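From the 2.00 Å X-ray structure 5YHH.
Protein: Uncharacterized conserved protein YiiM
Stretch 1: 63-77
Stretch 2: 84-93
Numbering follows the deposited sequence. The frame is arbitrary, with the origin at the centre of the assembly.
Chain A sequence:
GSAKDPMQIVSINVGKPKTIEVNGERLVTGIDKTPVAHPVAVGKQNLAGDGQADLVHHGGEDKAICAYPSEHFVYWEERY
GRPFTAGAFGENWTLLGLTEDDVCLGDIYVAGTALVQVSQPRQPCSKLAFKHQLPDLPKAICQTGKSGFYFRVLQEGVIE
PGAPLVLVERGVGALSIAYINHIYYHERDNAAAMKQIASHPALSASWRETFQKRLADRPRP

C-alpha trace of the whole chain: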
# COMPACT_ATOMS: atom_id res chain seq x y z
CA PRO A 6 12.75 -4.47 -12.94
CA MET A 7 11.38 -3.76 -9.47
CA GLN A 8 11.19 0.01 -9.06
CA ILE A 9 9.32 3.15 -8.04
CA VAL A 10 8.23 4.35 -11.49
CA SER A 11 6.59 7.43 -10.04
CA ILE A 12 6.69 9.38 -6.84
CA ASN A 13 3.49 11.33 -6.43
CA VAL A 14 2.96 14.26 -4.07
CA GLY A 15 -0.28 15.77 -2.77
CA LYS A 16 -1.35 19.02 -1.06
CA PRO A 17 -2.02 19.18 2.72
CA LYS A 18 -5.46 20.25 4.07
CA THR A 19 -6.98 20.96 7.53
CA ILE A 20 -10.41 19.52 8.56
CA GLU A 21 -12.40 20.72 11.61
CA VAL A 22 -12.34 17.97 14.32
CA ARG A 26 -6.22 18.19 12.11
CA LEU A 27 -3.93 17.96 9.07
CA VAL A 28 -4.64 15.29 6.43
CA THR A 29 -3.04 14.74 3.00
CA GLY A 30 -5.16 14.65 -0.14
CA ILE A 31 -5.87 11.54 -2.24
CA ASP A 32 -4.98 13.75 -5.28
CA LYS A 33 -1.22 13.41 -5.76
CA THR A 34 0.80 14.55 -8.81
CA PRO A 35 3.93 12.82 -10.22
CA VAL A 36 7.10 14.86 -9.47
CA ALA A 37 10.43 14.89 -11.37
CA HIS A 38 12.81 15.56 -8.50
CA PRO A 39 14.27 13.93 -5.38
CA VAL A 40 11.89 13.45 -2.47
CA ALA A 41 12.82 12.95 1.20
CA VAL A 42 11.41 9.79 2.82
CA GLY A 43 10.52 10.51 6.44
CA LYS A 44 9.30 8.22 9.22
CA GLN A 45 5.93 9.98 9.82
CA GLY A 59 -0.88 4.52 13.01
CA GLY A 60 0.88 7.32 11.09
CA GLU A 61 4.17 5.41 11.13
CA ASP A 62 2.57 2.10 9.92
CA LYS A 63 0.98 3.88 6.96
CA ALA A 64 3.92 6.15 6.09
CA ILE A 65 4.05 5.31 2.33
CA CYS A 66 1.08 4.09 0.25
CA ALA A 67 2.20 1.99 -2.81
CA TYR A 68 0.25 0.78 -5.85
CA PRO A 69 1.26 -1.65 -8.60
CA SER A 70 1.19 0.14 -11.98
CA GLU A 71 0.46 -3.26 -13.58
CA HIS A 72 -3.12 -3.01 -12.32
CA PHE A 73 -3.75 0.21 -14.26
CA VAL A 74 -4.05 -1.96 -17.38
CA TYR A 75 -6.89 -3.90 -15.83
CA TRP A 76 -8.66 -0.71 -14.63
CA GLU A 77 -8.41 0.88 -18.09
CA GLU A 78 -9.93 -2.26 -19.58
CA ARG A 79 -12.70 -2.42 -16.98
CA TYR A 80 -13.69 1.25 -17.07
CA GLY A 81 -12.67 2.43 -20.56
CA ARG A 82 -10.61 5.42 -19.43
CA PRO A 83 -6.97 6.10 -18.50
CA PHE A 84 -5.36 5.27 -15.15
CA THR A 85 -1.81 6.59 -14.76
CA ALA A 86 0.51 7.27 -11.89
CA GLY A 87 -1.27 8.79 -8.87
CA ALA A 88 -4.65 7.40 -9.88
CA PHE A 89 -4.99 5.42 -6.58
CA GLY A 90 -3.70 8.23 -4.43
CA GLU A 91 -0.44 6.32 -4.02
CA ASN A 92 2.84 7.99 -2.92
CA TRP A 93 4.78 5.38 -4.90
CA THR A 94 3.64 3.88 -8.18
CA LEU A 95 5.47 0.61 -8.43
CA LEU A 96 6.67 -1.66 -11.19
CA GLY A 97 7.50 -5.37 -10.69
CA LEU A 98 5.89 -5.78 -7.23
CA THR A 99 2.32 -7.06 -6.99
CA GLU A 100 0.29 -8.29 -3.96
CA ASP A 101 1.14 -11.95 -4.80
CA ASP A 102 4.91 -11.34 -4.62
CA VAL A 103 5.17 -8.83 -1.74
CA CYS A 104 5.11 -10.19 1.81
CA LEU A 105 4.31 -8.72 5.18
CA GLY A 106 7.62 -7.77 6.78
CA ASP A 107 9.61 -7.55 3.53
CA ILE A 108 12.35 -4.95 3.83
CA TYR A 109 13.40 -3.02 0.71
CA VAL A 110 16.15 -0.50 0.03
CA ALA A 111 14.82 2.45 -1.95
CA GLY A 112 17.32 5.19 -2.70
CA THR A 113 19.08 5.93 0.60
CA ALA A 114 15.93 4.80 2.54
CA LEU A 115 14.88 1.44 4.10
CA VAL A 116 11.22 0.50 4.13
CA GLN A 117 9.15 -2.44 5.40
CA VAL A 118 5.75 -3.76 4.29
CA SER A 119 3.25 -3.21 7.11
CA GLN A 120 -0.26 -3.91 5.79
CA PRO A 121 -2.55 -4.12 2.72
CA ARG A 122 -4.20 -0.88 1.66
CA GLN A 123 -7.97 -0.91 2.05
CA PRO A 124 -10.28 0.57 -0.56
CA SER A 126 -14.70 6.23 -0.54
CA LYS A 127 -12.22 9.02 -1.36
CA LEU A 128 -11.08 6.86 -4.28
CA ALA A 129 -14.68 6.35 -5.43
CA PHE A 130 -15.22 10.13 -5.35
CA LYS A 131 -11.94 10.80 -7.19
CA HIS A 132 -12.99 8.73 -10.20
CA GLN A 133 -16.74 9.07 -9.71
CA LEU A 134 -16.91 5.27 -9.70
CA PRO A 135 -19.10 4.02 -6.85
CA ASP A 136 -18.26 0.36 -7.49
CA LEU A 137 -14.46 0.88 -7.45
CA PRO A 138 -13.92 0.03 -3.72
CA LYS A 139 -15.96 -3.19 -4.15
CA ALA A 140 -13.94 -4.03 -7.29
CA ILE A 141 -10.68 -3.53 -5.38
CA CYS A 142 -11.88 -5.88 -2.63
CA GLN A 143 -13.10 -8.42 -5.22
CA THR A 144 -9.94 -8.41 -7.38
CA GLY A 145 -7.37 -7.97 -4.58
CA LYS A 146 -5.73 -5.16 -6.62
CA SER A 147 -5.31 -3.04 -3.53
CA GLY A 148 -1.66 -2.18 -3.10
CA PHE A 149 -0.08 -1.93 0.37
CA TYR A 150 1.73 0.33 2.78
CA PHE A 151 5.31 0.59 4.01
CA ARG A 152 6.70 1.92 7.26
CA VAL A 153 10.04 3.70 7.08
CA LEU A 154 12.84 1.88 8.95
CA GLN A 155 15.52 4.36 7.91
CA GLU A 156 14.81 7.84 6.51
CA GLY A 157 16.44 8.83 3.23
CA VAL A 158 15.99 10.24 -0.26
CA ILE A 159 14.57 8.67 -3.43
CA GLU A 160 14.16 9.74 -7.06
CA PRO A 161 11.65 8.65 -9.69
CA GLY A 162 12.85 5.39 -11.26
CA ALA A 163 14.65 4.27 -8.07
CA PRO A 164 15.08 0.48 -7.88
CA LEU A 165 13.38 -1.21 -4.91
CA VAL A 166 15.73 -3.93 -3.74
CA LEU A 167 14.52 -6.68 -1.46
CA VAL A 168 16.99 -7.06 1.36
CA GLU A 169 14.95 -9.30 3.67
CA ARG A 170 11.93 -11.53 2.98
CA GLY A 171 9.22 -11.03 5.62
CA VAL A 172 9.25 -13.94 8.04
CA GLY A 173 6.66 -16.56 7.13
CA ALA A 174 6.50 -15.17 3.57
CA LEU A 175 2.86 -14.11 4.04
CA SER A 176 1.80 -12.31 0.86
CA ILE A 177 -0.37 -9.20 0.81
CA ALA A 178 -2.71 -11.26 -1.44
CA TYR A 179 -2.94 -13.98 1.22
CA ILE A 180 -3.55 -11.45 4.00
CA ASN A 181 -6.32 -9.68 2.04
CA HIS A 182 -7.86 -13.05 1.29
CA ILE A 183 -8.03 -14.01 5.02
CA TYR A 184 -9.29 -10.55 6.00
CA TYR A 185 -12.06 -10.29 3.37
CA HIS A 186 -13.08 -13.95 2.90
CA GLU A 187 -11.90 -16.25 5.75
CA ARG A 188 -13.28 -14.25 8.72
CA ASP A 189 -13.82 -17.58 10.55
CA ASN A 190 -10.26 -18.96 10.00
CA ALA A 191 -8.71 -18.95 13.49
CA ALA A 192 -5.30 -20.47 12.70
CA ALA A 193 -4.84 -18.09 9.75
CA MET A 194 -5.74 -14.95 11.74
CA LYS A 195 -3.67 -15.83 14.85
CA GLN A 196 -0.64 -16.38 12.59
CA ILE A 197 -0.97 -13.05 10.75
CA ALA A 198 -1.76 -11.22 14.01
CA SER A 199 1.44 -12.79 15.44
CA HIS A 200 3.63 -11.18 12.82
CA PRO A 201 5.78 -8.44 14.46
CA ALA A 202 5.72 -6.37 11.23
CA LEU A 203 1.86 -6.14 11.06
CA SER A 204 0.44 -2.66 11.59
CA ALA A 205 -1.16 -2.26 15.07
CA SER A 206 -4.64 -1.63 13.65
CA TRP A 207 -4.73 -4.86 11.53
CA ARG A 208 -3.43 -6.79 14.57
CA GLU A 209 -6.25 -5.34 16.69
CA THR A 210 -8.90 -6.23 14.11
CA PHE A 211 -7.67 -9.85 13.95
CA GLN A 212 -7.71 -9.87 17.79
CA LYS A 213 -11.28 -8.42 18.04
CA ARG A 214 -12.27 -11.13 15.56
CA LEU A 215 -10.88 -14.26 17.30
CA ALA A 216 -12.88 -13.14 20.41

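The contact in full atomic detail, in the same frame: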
# COMPACT_ATOMS: atom_id res chain seq x y z
N LYS A 63 1.52 3.52 8.25
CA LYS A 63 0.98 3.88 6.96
C LYS A 63 1.77 5.05 6.35
O LYS A 63 1.21 5.93 5.70
CB LYS A 63 -0.51 4.22 7.11
CG LYS A 63 -1.40 3.01 7.49
CD LYS A 63 -2.92 3.23 7.27
CE LYS A 63 -3.47 4.43 8.05
NZ LYS A 63 -3.94 4.08 9.43
N ALA A 64 3.09 5.03 6.52
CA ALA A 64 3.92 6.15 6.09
C ALA A 64 3.91 6.36 4.56
O ALA A 64 3.86 7.49 4.10
CB ALA A 64 5.32 5.94 6.55
N ILE A 65 3.98 5.26 3.80
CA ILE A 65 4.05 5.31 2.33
C ILE A 65 2.97 4.37 1.77
O ILE A 65 2.98 3.17 2.04
CB ILE A 65 5.43 4.90 1.80
CG1 ILE A 65 6.54 5.83 2.36
CG2 ILE A 65 5.45 4.92 0.26
CD1 ILE A 65 7.91 5.22 2.23
N CYS A 66 2.04 4.91 1.00
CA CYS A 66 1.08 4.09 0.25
C CYS A 66 1.62 3.75 -1.17
O CYS A 66 2.04 4.65 -1.89
CB CYS A 66 -0.27 4.84 0.19
SG CYS A 66 -1.53 3.94 -0.72
N ALA A 67 1.64 2.47 -1.53
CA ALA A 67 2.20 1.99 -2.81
C ALA A 67 1.15 1.26 -3.62
O ALA A 67 0.29 0.56 -3.05
CB ALA A 67 3.38 1.06 -2.55
N TYR A 68 1.20 1.44 -4.95
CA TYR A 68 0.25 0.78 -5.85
C TYR A 68 0.94 0.22 -7.08
O TYR A 68 1.75 0.91 -7.69
CB TYR A 68 -0.89 1.72 -6.27
CG TYR A 68 -2.05 0.93 -6.76
CD1 TYR A 68 -2.93 0.33 -5.88
CD2 TYR A 68 -2.24 0.73 -8.11
CE1 TYR A 68 -3.97 -0.43 -6.32
CE2 TYR A 68 -3.29 -0.01 -8.57
CZ TYR A 68 -4.15 -0.59 -7.69
OH TYR A 68 -5.20 -1.37 -8.12
N PRO A 69 0.67 -1.05 -7.42
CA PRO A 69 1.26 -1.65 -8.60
C PRO A 69 0.73 -1.05 -9.89
O PRO A 69 -0.46 -1.18 -10.17
CB PRO A 69 0.84 -3.12 -8.49
CG PRO A 69 0.59 -3.33 -7.00
CD PRO A 69 -0.01 -2.06 -6.58
N SER A 70 1.60 -0.42 -10.68
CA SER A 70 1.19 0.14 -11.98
C SER A 70 0.56 -0.92 -12.90
O SER A 70 -0.30 -0.61 -13.77
CB SER A 70 2.37 0.83 -12.68
OG SER A 70 3.43 -0.08 -13.01
N GLU A 71 0.97 -2.18 -12.74
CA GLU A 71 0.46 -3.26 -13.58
C GLU A 71 -1.06 -3.25 -13.58
O GLU A 71 -1.68 -3.54 -14.59
CB GLU A 71 0.98 -4.64 -13.16
CG GLU A 71 2.48 -4.88 -13.43
CD GLU A 71 3.39 -4.37 -12.30
OE1 GLU A 71 2.91 -3.60 -11.44
OE2 GLU A 71 4.61 -4.72 -12.29
N HIS A 72 -1.67 -2.94 -12.44
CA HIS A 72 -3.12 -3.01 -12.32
C HIS A 72 -3.84 -1.95 -13.12
O HIS A 72 -5.02 -2.11 -13.45
CB HIS A 72 -3.53 -2.91 -10.85
CG HIS A 72 -3.01 -4.02 -10.02
ND1 HIS A 72 -2.78 -5.29 -10.52
CD2 HIS A 72 -2.64 -4.07 -8.71
CE1 HIS A 72 -2.32 -6.07 -9.55
NE2 HIS A 72 -2.22 -5.35 -8.45
N PHE A 73 -3.16 -0.84 -13.42
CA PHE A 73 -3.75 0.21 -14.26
C PHE A 73 -4.30 -0.34 -15.59
O PHE A 73 -5.31 0.16 -16.09
CB PHE A 73 -2.75 1.30 -14.57
CG PHE A 73 -2.27 2.07 -13.36
CD1 PHE A 73 -3.01 2.12 -12.17
CD2 PHE A 73 -1.07 2.79 -13.43
CE1 PHE A 73 -2.56 2.87 -11.07
CE2 PHE A 73 -0.64 3.51 -12.35
CZ PHE A 73 -1.39 3.55 -11.17
N VAL A 74 -3.62 -1.33 -16.16
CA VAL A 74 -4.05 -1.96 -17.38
C VAL A 74 -5.42 -2.58 -17.21
O VAL A 74 -6.30 -2.37 -18.05
CB VAL A 74 -3.01 -3.01 -17.89
CG1 VAL A 74 -3.56 -3.80 -19.10
CG2 VAL A 74 -1.76 -2.33 -18.28
N TYR A 75 -5.61 -3.33 -16.13
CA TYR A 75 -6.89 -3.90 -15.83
C TYR A 75 -7.96 -2.82 -15.64
O TYR A 75 -9.05 -2.94 -16.19
CB TYR A 75 -6.81 -4.78 -14.59
CG TYR A 75 -8.17 -5.24 -14.07
CD1 TYR A 75 -8.78 -6.36 -14.60
CD2 TYR A 75 -8.81 -4.57 -13.03
CE1 TYR A 75 -9.99 -6.79 -14.15
CE2 TYR A 75 -10.04 -4.98 -12.58
CZ TYR A 75 -10.61 -6.11 -13.13
OH TYR A 75 -11.83 -6.55 -12.71
N TRP A 76 -7.65 -1.76 -14.89
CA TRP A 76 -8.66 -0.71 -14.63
C TRP A 76 -9.06 0.02 -15.93
O TRP A 76 -10.23 0.37 -16.11
CB TRP A 76 -8.18 0.29 -13.59
CG TRP A 76 -7.94 -0.37 -12.24
CD1 TRP A 76 -6.76 -0.44 -11.57
CD2 TRP A 76 -8.90 -1.08 -11.46
NE1 TRP A 76 -6.93 -1.15 -10.41
CE2 TRP A 76 -8.23 -1.56 -10.32
CE3 TRP A 76 -10.26 -1.36 -11.61
CZ2 TRP A 76 -8.86 -2.29 -9.34
CZ3 TRP A 76 -10.89 -2.09 -10.62
CH2 TRP A 76 -10.18 -2.54 -9.50
N GLU A 77 -8.11 0.22 -16.84
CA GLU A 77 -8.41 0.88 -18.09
C GLU A 77 -9.31 0.01 -18.95
O GLU A 77 -10.19 0.50 -19.65
CB GLU A 77 -7.17 1.22 -18.86
CG GLU A 77 -6.29 2.28 -18.15
CD GLU A 77 -5.03 2.64 -18.94
OE1 GLU A 77 -4.65 1.88 -19.90
OE2 GLU A 77 -4.42 3.69 -18.61
N PHE A 84 -5.82 5.25 -16.54
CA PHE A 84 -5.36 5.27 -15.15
C PHE A 84 -3.85 5.29 -15.19
O PHE A 84 -3.24 4.35 -15.73
CB PHE A 84 -5.84 4.04 -14.38
CG PHE A 84 -7.34 4.02 -14.08
CD1 PHE A 84 -8.26 3.70 -15.03
CD2 PHE A 84 -7.79 4.26 -12.80
CE1 PHE A 84 -9.59 3.68 -14.75
CE2 PHE A 84 -9.15 4.25 -12.53
CZ PHE A 84 -10.04 3.95 -13.49
N THR A 85 -3.26 6.40 -14.73
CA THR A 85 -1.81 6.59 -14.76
C THR A 85 -1.38 6.94 -13.33
O THR A 85 -2.21 6.99 -12.39
CB THR A 85 -1.43 7.70 -15.78
OG1 THR A 85 -2.14 8.90 -15.42
CG2 THR A 85 -1.86 7.29 -17.21
N ALA A 86 -0.09 7.14 -13.18
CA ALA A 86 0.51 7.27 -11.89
C ALA A 86 -0.22 8.30 -11.03
O ALA A 86 -0.52 9.41 -11.46
CB ALA A 86 2.05 7.63 -12.07
N GLY A 87 -0.55 7.91 -9.81
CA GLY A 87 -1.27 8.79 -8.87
C GLY A 87 -2.77 8.50 -8.82
O GLY A 87 -3.49 8.97 -7.94
N ALA A 88 -3.23 7.67 -9.73
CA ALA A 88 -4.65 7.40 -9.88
C ALA A 88 -5.27 6.78 -8.61
O ALA A 88 -6.46 6.98 -8.34
CB ALA A 88 -4.88 6.51 -11.14
N PHE A 89 -4.48 6.02 -7.84
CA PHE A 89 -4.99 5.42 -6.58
C PHE A 89 -4.58 6.15 -5.32
O PHE A 89 -4.76 5.65 -4.19
CB PHE A 89 -4.71 3.91 -6.51
CG PHE A 89 -5.63 3.12 -7.43
CD1 PHE A 89 -5.70 3.41 -8.77
CD2 PHE A 89 -6.48 2.16 -6.93
CE1 PHE A 89 -6.63 2.75 -9.59
CE2 PHE A 89 -7.38 1.49 -7.77
CZ PHE A 89 -7.44 1.79 -9.07
N GLY A 90 -4.14 7.38 -5.52
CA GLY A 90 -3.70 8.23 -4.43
C GLY A 90 -2.40 7.75 -3.85
O GLY A 90 -2.04 8.15 -2.76
N GLU A 91 -1.65 6.93 -4.59
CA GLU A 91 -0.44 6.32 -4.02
C GLU A 91 0.75 7.31 -3.98
O GLU A 91 0.91 8.11 -4.88
CB GLU A 91 -0.08 5.02 -4.76
CG GLU A 91 0.46 5.17 -6.21
CD GLU A 91 -0.52 5.49 -7.27
OE1 GLU A 91 -1.73 5.75 -6.97
OE2 GLU A 91 -0.08 5.45 -8.47
N ASN A 92 1.55 7.27 -2.93
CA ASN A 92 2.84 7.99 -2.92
C ASN A 92 3.80 7.43 -3.95
O ASN A 92 4.50 8.20 -4.65
CB ASN A 92 3.51 7.89 -1.53
CG ASN A 92 2.64 8.38 -0.43
OD1 ASN A 92 1.89 7.61 0.22
ND2 ASN A 92 2.66 9.69 -0.21
N TRP A 93 3.83 6.10 -4.06
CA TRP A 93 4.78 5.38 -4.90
C TRP A 93 3.99 4.47 -5.86
O TRP A 93 3.27 3.58 -5.42
CB TRP A 93 5.67 4.48 -4.05
CG TRP A 93 6.70 5.15 -3.20
CD1 TRP A 93 6.85 6.49 -2.96
CD2 TRP A 93 7.67 4.48 -2.39
NE1 TRP A 93 7.89 6.69 -2.06
CE2 TRP A 93 8.42 5.47 -1.72
CE3 TRP A 93 8.00 3.14 -2.21
CZ2 TRP A 93 9.47 5.14 -0.85
CZ3 TRP A 93 9.02 2.81 -1.37
CH2 TRP A 93 9.76 3.82 -0.69

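This contact joins a short parallel strand pairing at one end to an aromatic cluster at the other, where a helix packs against an irregular, turn-rich segment. Ala-67, in strand 65-69, forms a parallel bridge with Trp-93: Trp-93 N donates to Cys-66 O (3.2 Å), and Tyr-68 N donates to Trp-93 O (3.0 Å), so Trp-93 bonds to the residues before and after Ala-67, as expected for a parallel bridge. Asn-92 extends this pattern with its side chain, whose amide oxygen OD1 accepts from Cys-66 N at 2.8 Å, a role that suits a short polar residue. Beside it, Ile-65 lays its CG2 over the face of the Trp-93 five-membered ring, an aliphatic group meeting a broad aromatic surface.

Farther along, flat rings fill the interior. Tyr-68 and Phe-89 form an offset stack, with planes 16° apart, and Trp-76 NE1 donates to Tyr-68 OH (2.9 Å), which helps orient the indole while its ring face receives Phe-89 CZ. Phe-73 lays one ring face against the backbone of Phe-84 and Thr-85, while its edge meets Glu-91 OE2 and Phe-89, CE1 lying 3.9 Å from Phe-89 CD1, a setting for a large flat side chain. On the helix, Trp-76 CB rests over the Phe-84 ring, while Glu-77 OE2 accepts from Phe-84 N at 2.9 Å, satisfying a backbone amide in a loop.

Glu-91 braces the turns from within: OE2 accepts from Gly-87 N (2.8 Å) and OE1 from Phe-89 N (2.9 Å). Its CG also packs on Tyr-68 CB (3.7 Å), so the residue that holds the turns meets the strand. Gly-87, at phi 100°, adopts a conformation that calls for glycine.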